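PDB 4R9O: putative aldo/keto reductase from Salmonella enterica subsp. enterica serovar Typhimurium, which probably acts as an NADP-dependent oxidoreductase of the aldo/keto reductase family, although its physiological substrate has not been established. Local coordinates for residues 108-113 with 147-152; 138-143 with 172-177; 184-189 with 250-255; 238-243 with 279-284. One frame throughout, in Å; residues are numbered along the deposited sequence.

From the N terminus, two crossed pairs of loops follow in series on the TIM barrel. Contact 1 opens on helix 106-119, and before it closes on 147-152, contact 2 has opened at 138-143, the start of the same helix 139-151; contact 2 then closes at 172-177, past helix 165-173. The three helices are thus tied in succession, with Q147 packing on L175 and P176 where the two contacts meet. Contact 3 opens at the end of strand 182-185 and closes on helix 245-254, while contact 4 runs from the end of helix 227-240 to the 279-284 loop. These two loops cross as well, and L283 packs on W252 between them.

Contact 1: residues 108-113 with 147-152; sequences HIILSA and QHLHQS
Residues 108-113 and 147-152 belong to neighbouring outer helices of the TIM barrel, 106-119 and 139-151, linked through strand 125-130. The axes of the two short segments come within 10.5 Å and diverge by 36°, so the helices run broadly in the same direction. The carbonyl O of H108 serves the helix twice: it accepts the backbone N of S112 and also S112 OG, the latter at 2.7 Å and from above the carbonyl plane. I109 packs on V142, A145 and F146 of the partner helix and on I130 of strand 125-130, while its CG2 stays 4.4 Å from L149 CD2. I110 carries more of the contact. With CG1 beside its backbone N (chi1 -66°) and the chain extended beyond, its CG1 meets L149 CD1 at 3.6 Å while its tip goes on to H148. There CD1 approaches ND1 of H148 at 3.7 Å, the two side chains crossing at about a right angle and the methyl coming obliquely to the imidazole. H148 ND1 is buried by this apolar approach and has no polar partner in the model. A113, one turn beyond I109, closes the patch: L149 forks between the helix turns, CD1 lying against I110, and L128 of the intervening strand touches both A113 and L149. The other branch of the fork, L149 CD2, rests 3.6 Å from A113 CB.

Contact 2: residues 138-143 with 172-177; sequences DADDVA and QSRLPF
The guanidinium of R174 and the carboxylate of D140 meet askew, their planes 38° apart, and both D140 OD1 and A139 CB approach the guanidinium obliquely. The second flat group, the F177 ring, has P176 CD over the centre of one face, and meets the rings of F158 and H150 as well. Between D140 and R174 the salt bridge runs through a single pair: R174 NE lies 2.9 Å from D140 OD1, but with an N-H...O angle of 123° the hydrogen bond is weak. A water accepts from R174 NH2 at 3.1 Å and more weakly from D140 N. The stronger partners of the guanidinium are on a neighbouring subunit, where the carbonyl oxygens of Q203 and Q204 take NH2 and NH1; R206 of that subunit pairs with D140 OD2. This charged cluster therefore belongs to a subunit interface. Within the TIM barrel, the contact joins the N-terminal part of helix 139-151 to the turn that follows helix 165-173, the next one along the chain. D138 is the N-cap of the former, its OD1 accepting weakly from the backbone N of D140 and D141. The bend of R174 at chi2 (-55°) lays its aliphatic part against the helix, CG 3.5 Å from A139 CB and CB 3.8 Å from A143 CB. L175 CD2 comes equally close to CA and CB of A143, at 3.8 Å, so that R174 and L175 both pack on this alanine. Across the turn itself, Q172 NE2 donates to F177 O at 3.1 Å, the acceptor lying in the amide plane.

Contact 3: residues 184-189 with 250-255; sequences VEISPV and YAWILR
P188 lies over one face of the W252 indole: its CG is 4.1 Å from the centroid of the six-membered ring and 18° off the normal, a CH-pi contact. CD of the same proline sits beside CE3 of W252, and the peptide before it comes in obliquely, S187 C at 3.7 Å from W252 CZ3. At the ring's edge, near its plane, is I186 CG2. I253, the residue after W252, brings its CD1 to the carbonyl O of I186, 3.4 Å away. That oxygen is buried against the methyl and has no polar partner in the model. Chi1 of W252 (-174°) sets the indole anti to the backbone N and sends it toward the loop. Farther out, W288 of helix 285-296 stacks on W252 and donates its NE1 to W252 O, thereby fixing the helix to its neighbour. Within the loop, S187 OG accepts weakly from V189 N. On the helix, I253 also touches C214, a residue likely to bind NADP(+). The contact thus seats the loop leaving the C-terminal end of strand 182-185 on helix 245-254, at the end of the TIM barrel where aldo/keto reductases hold the cofactor.

Contact 4: residues 238-243 with 279-284; sequences QELNAS and ETLSLT
L240 stands in a staggered, extended conformation, CG anti to the carbonyl carbon (chi1 -66°) and chi2 near 180°, which carries its two methyls across to the 279-284 loop. They part there: CD1 goes to L283 CD1 at 3.7 Å, the two side chains crossing obliquely, while CD2 abuts the carbonyl O of S282 at 3.3 Å. L283 answers with the alternative rotamer, CG anti to the backbone N, and the bend at its chi2 brings CD1 over to L240; its other methyl, CD2, packs on W252 of helix 245-254. L281 is less relaxed, with chi1 at -107°, well off any staggered position. Its CD2 nonetheless finds two neighbours across the contact, A242 CB at 4.1 Å and L240 CD1 at 4.4 Å, and the residue also touches A251. In the TIM barrel these leucines join the C-terminal end of helix 227-240 to the connection between helices 269-276 and 285-296. A Schellman motif at N241, with positive phi and its N bonding back to Q238 O at 3.1 Å, ends helix 227-240 and turns the chain so that A242 CB lies beside L281. At the far end of the loop T284 is the N-cap of helix 285-296, its side chain capping a backbone N of the first turn. Outside the apolar patch, E239 reaches the same helix through a salt bridge to R290 and a hydrogen bond from Q287 NE2.

Contact 1: residues 108-113 with 147-152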
loop_
_atom_site.group_PDB
_atom_site.type_symbol
_atom_site.label_atom_id
_atom_site.label_comp_id
_atom_site.label_asym_id
_atom_site.label_seq_id
_atom_site.Cartn_x
_atom_site.Cartn_y
_atom_site.Cartn_z
ATOM N N HIS C 108 -4.952 -36.165 9.437
ATOM C CA HIS C 108 -6.041 -35.524 8.698
ATOM C C HIS C 108 -5.888 -35.663 7.173
ATOM O O HIS C 108 -6.864 -35.887 6.456
ATOM C CB HIS C 108 -6.139 -34.042 9.062
ATOM C CG HIS C 108 -7.185 -33.302 8.284
ATOM N ND1 HIS C 108 -8.525 -33.363 8.594
ATOM C CD2 HIS C 108 -7.083 -32.494 7.201
ATOM C CE1 HIS C 108 -9.208 -32.625 7.735
ATOM N NE2 HIS C 108 -8.356 -32.084 6.881
ATOM N N ILE C 109 -4.668 -35.517 6.679
ATOM C CA ILE C 109 -4.425 -35.667 5.252
ATOM C C ILE C 109 -4.772 -37.097 4.828
ATOM O O ILE C 109 -5.469 -37.317 3.833
ATOM C CB ILE C 109 -2.958 -35.328 4.894
ATOM C CG1 ILE C 109 -2.694 -33.838 5.168
ATOM C CG2 ILE C 109 -2.675 -35.702 3.443
ATOM C CD1 ILE C 109 -1.198 -33.395 5.059
ATOM N N ILE C 110 -4.311 -38.064 5.610
ATOM C CA ILE C 110 -4.573 -39.459 5.301
ATOM C C ILE C 110 -6.072 -39.752 5.361
ATOM O O ILE C 110 -6.619 -40.364 4.452
ATOM C CB ILE C 110 -3.812 -40.395 6.259
ATOM C CG1 ILE C 110 -2.301 -40.243 6.036
ATOM C CG2 ILE C 110 -4.274 -41.843 6.091
ATOM C CD1 ILE C 110 -1.455 -41.152 6.890
ATOM N N LEU C 111 -6.728 -39.294 6.423
ATOM C CA LEU C 111 -8.151 -39.559 6.603
ATOM C C LEU C 111 -8.988 -38.832 5.547
ATOM O O LEU C 111 -9.994 -39.361 5.088
ATOM C CB LEU C 111 -8.602 -39.168 8.007
ATOM C CG LEU C 111 -8.044 -40.031 9.152
ATOM C CD1 LEU C 111 -8.603 -39.586 10.501
ATOM C CD2 LEU C 111 -8.266 -41.531 8.930
ATOM N N SER C 112 -8.565 -37.634 5.152
ATOM C CA SER C 112 -9.255 -36.901 4.081
ATOM C C SER C 112 -9.207 -37.630 2.740
ATOM O O SER C 112 -10.220 -37.752 2.054
ATOM C CB SER C 112 -8.658 -35.509 3.915
ATOM O OG SER C 112 -8.893 -34.737 5.075
ATOM N N ALA C 113 -8.019 -38.101 2.367
ATOM C CA ALA C 113 -7.843 -38.852 1.129
ATOM C C ALA C 113 -8.678 -40.124 1.132
ATOM O O ALA C 113 -9.256 -40.503 0.112
ATOM C CB ALA C 113 -6.378 -39.189 0.917
ATOM N N GLN C 147 3.833 -39.888 1.518
ATOM C CA GLN C 147 4.564 -41.159 1.439
ATOM C C GLN C 147 3.654 -42.358 1.663
ATOM O O GLN C 147 3.713 -43.351 0.930
ATOM C CB GLN C 147 5.702 -41.222 2.466
ATOM C CG GLN C 147 6.908 -40.337 2.186
ATOM C CD GLN C 147 6.935 -39.831 0.769
ATOM O OE1 GLN C 147 6.473 -38.725 0.482
ATOM N NE2 GLN C 147 7.476 -40.639 -0.135
ATOM N N HIS C 148 2.837 -42.283 2.703
ATOM C CA HIS C 148 1.977 -43.400 3.026
ATOM C C HIS C 148 0.953 -43.637 1.919
ATOM O O HIS C 148 0.722 -44.764 1.506
ATOM C CB HIS C 148 1.268 -43.172 4.355
ATOM C CG HIS C 148 0.264 -44.234 4.677
ATOM N ND1 HIS C 148 -1.094 -44.030 4.567
ATOM C CD2 HIS C 148 0.422 -45.517 5.069
ATOM C CE1 HIS C 148 -1.732 -45.138 4.900
ATOM N NE2 HIS C 148 -0.834 -46.056 5.209
ATOM N N LEU C 149 0.338 -42.561 1.453
ATOM C CA LEU C 149 -0.697 -42.642 0.422
ATOM C C LEU C 149 -0.119 -43.156 -0.905
ATOM O O LEU C 149 -0.779 -43.885 -1.656
ATOM C CB LEU C 149 -1.346 -41.266 0.223
ATOM C CG LEU C 149 -2.494 -40.841 1.146
ATOM C CD1 LEU C 149 -2.207 -41.144 2.592
ATOM C CD2 LEU C 149 -2.796 -39.360 0.996
ATOM N N HIS C 150 1.118 -42.762 -1.189
ATOM C CA HIS C 150 1.803 -43.217 -2.393
ATOM C C HIS C 150 2.205 -44.689 -2.280
ATOM O O HIS C 150 2.046 -45.459 -3.232
ATOM C CB HIS C 150 3.034 -42.345 -2.662
ATOM C CG HIS C 150 3.723 -42.654 -3.955
ATOM N ND1 HIS C 150 3.262 -42.195 -5.171
ATOM C CD2 HIS C 150 4.836 -43.378 -4.224
ATOM C CE1 HIS C 150 4.067 -42.618 -6.131
ATOM N NE2 HIS C 150 5.030 -43.334 -5.584
ATOM N N GLN C 151 2.709 -45.075 -1.110
ATOM C CA GLN C 151 3.126 -46.456 -0.854
ATOM C C GLN C 151 1.996 -47.472 -1.053
ATOM O O GLN C 151 2.251 -48.600 -1.444
ATOM C CB GLN C 151 3.686 -46.598 0.572
ATOM C CG GLN C 151 2.643 -47.053 1.602
ATOM C CD GLN C 151 3.188 -47.954 2.687
ATOM O OE1 GLN C 151 3.618 -49.078 2.420
ATOM N NE2 GLN C 151 3.155 -47.470 3.929
ATOM N N SER C 152 0.758 -47.067 -0.791
ATOM C CA SER C 152 -0.371 -47.997 -0.800
ATOM C C SER C 152 -1.130 -48.000 -2.123
ATOM O O SER C 152 -2.043 -48.795 -2.318
ATOM C CB SER C 152 -1.333 -47.661 0.336
ATOM O OG SER C 152 -1.862 -46.360 0.156
#

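Contact 2: residues 138-143 with 172-177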
loop_
_atom_site.group_PDB
_atom_site.type_symbol
_atom_site.label_atom_id
_atom_site.label_comp_id
_atom_site.label_asym_id
_atom_site.label_seq_id
_atom_site.Cartn_x
_atom_site.Cartn_y
_atom_site.Cartn_z
ATOM N N ASP C 138 3.641 -28.225 8.607
ATOM C CA ASP C 138 4.882 -28.917 8.895
ATOM C C ASP C 138 5.164 -29.852 7.722
ATOM O O ASP C 138 4.493 -30.872 7.552
ATOM C CB ASP C 138 4.763 -29.683 10.230
ATOM C CG ASP C 138 6.055 -30.380 10.640
ATOM O OD1 ASP C 138 6.761 -30.942 9.780
ATOM O OD2 ASP C 138 6.353 -30.389 11.850
ATOM N N ALA C 139 6.147 -29.496 6.904
ATOM C CA ALA C 139 6.374 -30.183 5.633
ATOM C C ALA C 139 6.738 -31.665 5.811
ATOM O O ALA C 139 6.393 -32.488 4.962
ATOM C CB ALA C 139 7.458 -29.461 4.840
ATOM N N ASP C 140 7.423 -31.990 6.912
ATOM C CA ASP C 140 7.755 -33.378 7.261
ATOM C C ASP C 140 6.497 -34.216 7.450
ATOM O O ASP C 140 6.450 -35.383 7.077
ATOM C CB ASP C 140 8.574 -33.455 8.556
ATOM C CG ASP C 140 10.029 -33.058 8.374
ATOM O OD1 ASP C 140 10.495 -32.926 7.220
ATOM O OD2 ASP C 140 10.712 -32.894 9.413
ATOM N N ASP C 141 5.498 -33.607 8.075
ATOM C CA ASP C 141 4.232 -34.269 8.352
ATOM C C ASP C 141 3.450 -34.535 7.074
ATOM O O ASP C 141 2.902 -35.629 6.891
ATOM C CB ASP C 141 3.398 -33.427 9.307
ATOM C CG ASP C 141 3.897 -33.500 10.734
ATOM O OD1 ASP C 141 4.766 -34.354 11.038
ATOM O OD2 ASP C 141 3.402 -32.701 11.556
ATOM N N VAL C 142 3.397 -33.533 6.198
ATOM C CA VAL C 142 2.754 -33.683 4.898
ATOM C C VAL C 142 3.466 -34.769 4.094
ATOM O O VAL C 142 2.817 -35.635 3.509
ATOM C CB VAL C 142 2.752 -32.352 4.109
ATOM C CG1 VAL C 142 2.115 -32.532 2.711
ATOM C CG2 VAL C 142 2.029 -31.273 4.911
ATOM N N ALA C 143 4.798 -34.729 4.090
ATOM C CA ALA C 143 5.594 -35.740 3.401
ATOM C C ALA C 143 5.295 -37.145 3.923
ATOM O O ALA C 143 5.192 -38.076 3.138
ATOM C CB ALA C 143 7.086 -35.445 3.538
ATOM N N GLN C 172 8.504 -29.217 -1.342
ATOM C CA GLN C 172 9.224 -30.036 -2.314
ATOM C C GLN C 172 10.486 -30.653 -1.723
ATOM O O GLN C 172 10.828 -31.800 -2.040
ATOM C CB GLN C 172 9.596 -29.214 -3.556
ATOM C CG GLN C 172 10.325 -30.020 -4.631
ATOM C CD GLN C 172 9.456 -31.142 -5.221
ATOM O OE1 GLN C 172 8.686 -30.917 -6.150
ATOM N NE2 GLN C 172 9.600 -32.353 -4.694
ATOM N N SER C 173 11.172 -29.896 -0.860
ATOM C CA SER C 173 12.428 -30.364 -0.261
ATOM C C SER C 173 12.261 -31.689 0.476
ATOM O O SER C 173 13.206 -32.465 0.574
ATOM C CB SER C 173 13.011 -29.311 0.696
ATOM O OG SER C 173 12.173 -29.070 1.815
ATOM N N ARG C 174 11.053 -31.964 0.957
ATOM C CA ARG C 174 10.811 -33.154 1.759
ATOM C C ARG C 174 10.389 -34.365 0.926
ATOM O O ARG C 174 10.342 -35.479 1.439
ATOM C CB ARG C 174 9.743 -32.873 2.812
ATOM C CG ARG C 174 9.994 -31.617 3.671
ATOM C CD ARG C 174 11.345 -31.680 4.332
ATOM N NE ARG C 174 11.451 -30.811 5.505
ATOM C CZ ARG C 174 12.342 -29.834 5.635
ATOM N NH1 ARG C 174 13.206 -29.588 4.658
ATOM N NH2 ARG C 174 12.378 -29.111 6.744
ATOM N N LEU C 175 10.085 -34.148 -0.349
ATOM C CA LEU C 175 9.477 -35.201 -1.169
ATOM C C LEU C 175 10.445 -35.868 -2.137
ATOM O O LEU C 175 11.255 -35.207 -2.783
ATOM C CB LEU C 175 8.288 -34.630 -1.940
ATOM C CG LEU C 175 7.156 -34.140 -1.034
ATOM C CD1 LEU C 175 6.082 -33.385 -1.812
ATOM C CD2 LEU C 175 6.539 -35.300 -0.266
ATOM N N PRO C 176 10.359 -37.200 -2.243
ATOM C CA PRO C 176 11.192 -37.959 -3.180
ATOM C C PRO C 176 10.644 -37.913 -4.612
ATOM O O PRO C 176 11.314 -38.360 -5.543
ATOM C CB PRO C 176 11.144 -39.379 -2.613
ATOM C CG PRO C 176 9.815 -39.451 -1.935
ATOM C CD PRO C 176 9.571 -38.080 -1.361
ATOM N N PHE C 177 9.439 -37.377 -4.777
ATOM C CA PHE C 177 8.853 -37.201 -6.103
ATOM C C PHE C 177 8.470 -35.742 -6.357
ATOM O O PHE C 177 8.211 -34.985 -5.417
ATOM C CB PHE C 177 7.627 -38.102 -6.274
ATOM C CG PHE C 177 6.821 -38.276 -5.015
ATOM C CD1 PHE C 177 6.101 -37.215 -4.486
ATOM C CD2 PHE C 177 6.783 -39.496 -4.365
ATOM C CE1 PHE C 177 5.367 -37.367 -3.330
ATOM C CE2 PHE C 177 6.044 -39.658 -3.213
ATOM C CZ PHE C 177 5.339 -38.590 -2.690
HETATM O O HOH W 1 9.657 -29.815 8.086
#

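Contact 3: residues 184-189 with 250-255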
loop_
_atom_site.group_PDB
_atom_site.type_symbol
_atom_site.label_atom_id
_atom_site.label_comp_id
_atom_site.label_asym_id
_atom_site.label_seq_id
_atom_site.Cartn_x
_atom_site.Cartn_y
_atom_site.Cartn_z
ATOM N N VAL C 184 -3.326 -22.306 -9.321
ATOM C CA VAL C 184 -3.358 -20.896 -8.938
ATOM C C VAL C 184 -4.341 -20.058 -9.740
ATOM O O VAL C 184 -4.807 -20.483 -10.803
ATOM C CB VAL C 184 -1.961 -20.254 -9.076
ATOM C CG1 VAL C 184 -0.956 -20.930 -8.127
ATOM C CG2 VAL C 184 -1.489 -20.325 -10.508
ATOM N N GLU C 185 -4.637 -18.861 -9.231
ATOM C CA GLU C 185 -5.615 -17.985 -9.873
ATOM C C GLU C 185 -4.988 -17.151 -10.985
ATOM O O GLU C 185 -4.017 -16.425 -10.748
ATOM C CB GLU C 185 -6.280 -17.054 -8.851
ATOM C CG GLU C 185 -7.350 -16.163 -9.499
ATOM C CD GLU C 185 -8.120 -15.320 -8.496
ATOM O OE1 GLU C 185 -7.800 -15.397 -7.288
ATOM O OE2 GLU C 185 -9.033 -14.574 -8.922
ATOM N N ILE C 186 -5.546 -17.259 -12.193
ATOM C CA ILE C 186 -5.047 -16.522 -13.357
ATOM C C ILE C 186 -6.179 -16.043 -14.259
ATOM O O ILE C 186 -6.975 -16.846 -14.739
ATOM C CB ILE C 186 -4.105 -17.372 -14.239
ATOM C CG1 ILE C 186 -3.073 -18.122 -13.398
ATOM C CG2 ILE C 186 -3.443 -16.487 -15.296
ATOM C CD1 ILE C 186 -2.233 -19.113 -14.175
ATOM N N SER C 187 -6.233 -14.737 -14.499
ATOM C CA SER C 187 -7.198 -14.154 -15.422
ATOM C C SER C 187 -6.753 -12.740 -15.761
ATOM O O SER C 187 -5.869 -12.198 -15.095
ATOM C CB SER C 187 -8.600 -14.146 -14.813
ATOM O OG SER C 187 -8.748 -13.073 -13.906
ATOM N N PRO C 188 -7.354 -12.129 -16.794
ATOM C CA PRO C 188 -7.046 -10.713 -17.031
ATOM C C PRO C 188 -7.464 -9.850 -15.835
ATOM O O PRO C 188 -6.924 -8.765 -15.631
ATOM C CB PRO C 188 -7.877 -10.370 -18.282
ATOM C CG PRO C 188 -8.096 -11.680 -18.971
ATOM C CD PRO C 188 -8.178 -12.712 -17.873
ATOM N N VAL C 189 -8.408 -10.363 -15.048
ATOM C CA VAL C 189 -8.960 -9.670 -13.882
ATOM C C VAL C 189 -8.062 -9.823 -12.650
ATOM O O VAL C 189 -8.125 -9.029 -11.712
ATOM C CB VAL C 189 -10.383 -10.210 -13.563
ATOM C CG1 VAL C 189 -11.017 -9.469 -12.403
ATOM C CG2 VAL C 189 -11.265 -10.111 -14.786
ATOM N N TYR C 250 -9.869 -17.451 -22.414
ATOM C CA TYR C 250 -9.147 -18.725 -22.303
ATOM C C TYR C 250 -7.872 -18.718 -23.162
ATOM O O TYR C 250 -6.822 -19.217 -22.744
ATOM C CB TYR C 250 -10.053 -19.903 -22.698
ATOM C CG TYR C 250 -11.103 -20.250 -21.651
ATOM C CD1 TYR C 250 -10.764 -20.373 -20.307
ATOM C CD2 TYR C 250 -12.431 -20.447 -22.010
ATOM C CE1 TYR C 250 -11.731 -20.688 -19.347
ATOM C CE2 TYR C 250 -13.400 -20.754 -21.066
ATOM C CZ TYR C 250 -13.047 -20.875 -19.738
ATOM O OH TYR C 250 -14.021 -21.185 -18.813
ATOM N N ALA C 251 -7.971 -18.154 -24.364
ATOM C CA ALA C 251 -6.839 -18.076 -25.281
ATOM C C ALA C 251 -5.738 -17.220 -24.663
ATOM O O ALA C 251 -4.552 -17.520 -24.792
ATOM C CB ALA C 251 -7.280 -17.509 -26.636
ATOM N N TRP C 252 -6.153 -16.171 -23.959
ATOM C CA TRP C 252 -5.245 -15.250 -23.284
ATOM C C TRP C 252 -4.430 -15.956 -22.202
ATOM O O TRP C 252 -3.230 -15.708 -22.041
ATOM C CB TRP C 252 -6.051 -14.098 -22.675
ATOM C CG TRP C 252 -5.237 -12.995 -22.056
ATOM C CD1 TRP C 252 -4.814 -11.851 -22.670
ATOM C CD2 TRP C 252 -4.771 -12.920 -20.701
ATOM N NE1 TRP C 252 -4.100 -11.075 -21.788
ATOM C CE2 TRP C 252 -4.059 -11.708 -20.570
ATOM C CE3 TRP C 252 -4.866 -13.771 -19.590
ATOM C CZ2 TRP C 252 -3.461 -11.314 -19.372
ATOM C CZ3 TRP C 252 -4.267 -13.378 -18.392
ATOM C CH2 TRP C 252 -3.570 -12.162 -18.299
ATOM N N ILE C 253 -5.107 -16.822 -21.452
ATOM C CA ILE C 253 -4.488 -17.621 -20.400
ATOM C C ILE C 253 -3.545 -18.680 -20.980
ATOM O O ILE C 253 -2.427 -18.872 -20.494
ATOM C CB ILE C 253 -5.574 -18.309 -19.541
ATOM C CG1 ILE C 253 -6.316 -17.273 -18.692
ATOM C CG2 ILE C 253 -4.978 -19.402 -18.662
ATOM C CD1 ILE C 253 -7.494 -17.854 -17.935
ATOM N N LEU C 254 -4.003 -19.366 -22.025
ATOM C CA LEU C 254 -3.198 -20.388 -22.692
ATOM C C LEU C 254 -1.896 -19.836 -23.271
ATOM O O LEU C 254 -0.927 -20.574 -23.439
ATOM C CB LEU C 254 -3.991 -21.046 -23.830
ATOM C CG LEU C 254 -5.191 -21.931 -23.488
ATOM C CD1 LEU C 254 -5.788 -22.480 -24.780
ATOM C CD2 LEU C 254 -4.789 -23.065 -22.553
ATOM N N ARG C 255 -1.900 -18.548 -23.606
ATOM C CA ARG C 255 -0.749 -17.895 -24.233
ATOM C C ARG C 255 0.433 -17.764 -23.260
ATOM O O ARG C 255 1.580 -17.617 -23.682
ATOM C CB ARG C 255 -1.167 -16.517 -24.773
ATOM C CG ARG C 255 -0.071 -15.719 -25.495
ATOM C CD ARG C 255 0.526 -16.504 -26.650
ATOM N NE ARG C 255 1.628 -15.786 -27.296
ATOM C CZ ARG C 255 2.883 -15.791 -26.853
ATOM N NH1 ARG C 255 3.821 -15.124 -27.516
ATOM N NH2 ARG C 255 3.204 -16.464 -25.748
#

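Contact 4: residues 238-243 with 279-284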
loop_
_atom_site.group_PDB
_atom_site.type_symbol
_atom_site.label_atom_id
_atom_site.label_comp_id
_atom_site.label_asym_id
_atom_site.label_seq_id
_atom_site.Cartn_x
_atom_site.Cartn_y
_atom_site.Cartn_z
ATOM N N GLN C 238 -14.292 -10.223 -32.252
ATOM C CA GLN C 238 -14.652 -9.965 -33.651
ATOM C C GLN C 238 -13.436 -10.024 -34.566
ATOM O O GLN C 238 -13.493 -10.617 -35.642
ATOM C CB GLN C 238 -15.342 -8.607 -33.796
ATOM C CG GLN C 238 -16.715 -8.538 -33.145
ATOM C CD GLN C 238 -17.353 -7.162 -33.261
ATOM O OE1 GLN C 238 -16.660 -6.149 -33.399
ATOM N NE2 GLN C 238 -18.683 -7.119 -33.212
ATOM N N GLU C 239 -12.335 -9.421 -34.128
ATOM C CA GLU C 239 -11.085 -9.461 -34.886
ATOM C C GLU C 239 -10.620 -10.892 -35.137
ATOM O O GLU C 239 -10.017 -11.179 -36.164
ATOM C CB GLU C 239 -9.984 -8.696 -34.149
ATOM C CG GLU C 239 -10.204 -7.199 -34.057
ATOM C CD GLU C 239 -9.118 -6.505 -33.255
ATOM O OE1 GLU C 239 -9.184 -5.266 -33.119
ATOM O OE2 GLU C 239 -8.202 -7.199 -32.760
ATOM N N LEU C 240 -10.894 -11.782 -34.189
ATOM C CA LEU C 240 -10.438 -13.166 -34.278
ATOM C C LEU C 240 -11.510 -14.092 -34.846
ATOM O O LEU C 240 -11.270 -15.285 -35.025
ATOM C CB LEU C 240 -9.998 -13.669 -32.896
ATOM C CG LEU C 240 -8.762 -13.013 -32.271
ATOM C CD1 LEU C 240 -8.657 -13.359 -30.805
ATOM C CD2 LEU C 240 -7.493 -13.429 -32.997
ATOM N N ASN C 241 -12.683 -13.530 -35.129
ATOM C CA ASN C 241 -13.862 -14.313 -35.503
ATOM C C ASN C 241 -14.175 -15.362 -34.454
ATOM O O ASN C 241 -14.577 -16.476 -34.781
ATOM C CB ASN C 241 -13.671 -14.978 -36.863
ATOM C CG ASN C 241 -13.333 -13.986 -37.939
ATOM O OD1 ASN C 241 -14.022 -12.977 -38.109
ATOM N ND2 ASN C 241 -12.251 -14.247 -38.664
ATOM N N ALA C 242 -13.972 -14.996 -33.191
ATOM C CA ALA C 242 -14.287 -15.872 -32.073
ATOM C C ALA C 242 -15.778 -15.819 -31.747
ATOM O O ALA C 242 -16.388 -14.749 -31.726
ATOM C CB ALA C 242 -13.456 -15.495 -30.846
ATOM N N SER C 243 -16.353 -16.989 -31.492
ATOM C CA SER C 243 -17.770 -17.119 -31.180
ATOM C C SER C 243 -18.211 -16.338 -29.939
ATOM O O SER C 243 -19.371 -15.926 -29.831
ATOM C CB SER C 243 -18.114 -18.596 -30.995
ATOM O OG SER C 243 -19.301 -18.747 -30.236
ATOM N N GLU C 279 -8.322 -23.337 -28.050
ATOM C CA GLU C 279 -7.099 -24.007 -28.505
ATOM C C GLU C 279 -6.692 -23.630 -29.935
ATOM O O GLU C 279 -5.515 -23.729 -30.289
ATOM C CB GLU C 279 -7.251 -25.536 -28.418
ATOM C CG GLU C 279 -7.088 -26.123 -27.012
ATOM C CD GLU C 279 -6.386 -27.487 -27.000
ATOM O OE1 GLU C 279 -5.239 -27.583 -27.495
ATOM O OE2 GLU C 279 -6.978 -28.461 -26.487
ATOM N N THR C 280 -7.655 -23.205 -30.753
ATOM C CA THR C 280 -7.382 -22.910 -32.163
ATOM C C THR C 280 -7.288 -21.407 -32.476
ATOM O O THR C 280 -7.091 -21.017 -33.628
ATOM C CB THR C 280 -8.459 -23.534 -33.074
ATOM O OG1 THR C 280 -9.734 -22.935 -32.801
ATOM C CG2 THR C 280 -8.544 -25.035 -32.843
ATOM N N LEU C 281 -7.429 -20.575 -31.448
ATOM C CA LEU C 281 -7.403 -19.124 -31.602
ATOM C C LEU C 281 -5.978 -18.562 -31.704
ATOM O O LEU C 281 -5.107 -18.910 -30.906
ATOM C CB LEU C 281 -8.127 -18.464 -30.427
ATOM C CG LEU C 281 -9.500 -17.852 -30.681
ATOM C CD1 LEU C 281 -10.445 -18.876 -31.277
ATOM C CD2 LEU C 281 -10.068 -17.283 -29.384
ATOM N N SER C 282 -5.767 -17.679 -32.677
ATOM C CA SER C 282 -4.462 -17.064 -32.919
ATOM C C SER C 282 -4.334 -15.712 -32.224
ATOM O O SER C 282 -4.385 -14.672 -32.872
ATOM C CB SER C 282 -4.226 -16.880 -34.424
ATOM O OG SER C 282 -4.559 -18.049 -35.147
ATOM N N LEU C 283 -4.177 -15.718 -30.908
ATOM C CA LEU C 283 -4.030 -14.463 -30.179
ATOM C C LEU C 283 -2.626 -13.900 -30.397
ATOM O O LEU C 283 -1.642 -14.540 -30.038
ATOM C CB LEU C 283 -4.303 -14.668 -28.683
ATOM C CG LEU C 283 -4.647 -13.427 -27.853
ATOM C CD1 LEU C 283 -5.987 -12.854 -28.261
ATOM C CD2 LEU C 283 -4.655 -13.765 -26.381
ATOM N N THR C 284 -2.536 -12.721 -31.010
ATOM C CA THR C 284 -1.243 -12.066 -31.213
ATOM C C THR C 284 -0.735 -11.418 -29.924
ATOM O O THR C 284 -1.475 -11.316 -28.942
ATOM C CB THR C 284 -1.319 -10.984 -32.283
ATOM O OG1 THR C 284 -2.117 -9.899 -31.795
ATOM C CG2 THR C 284 -1.943 -11.537 -33.571
#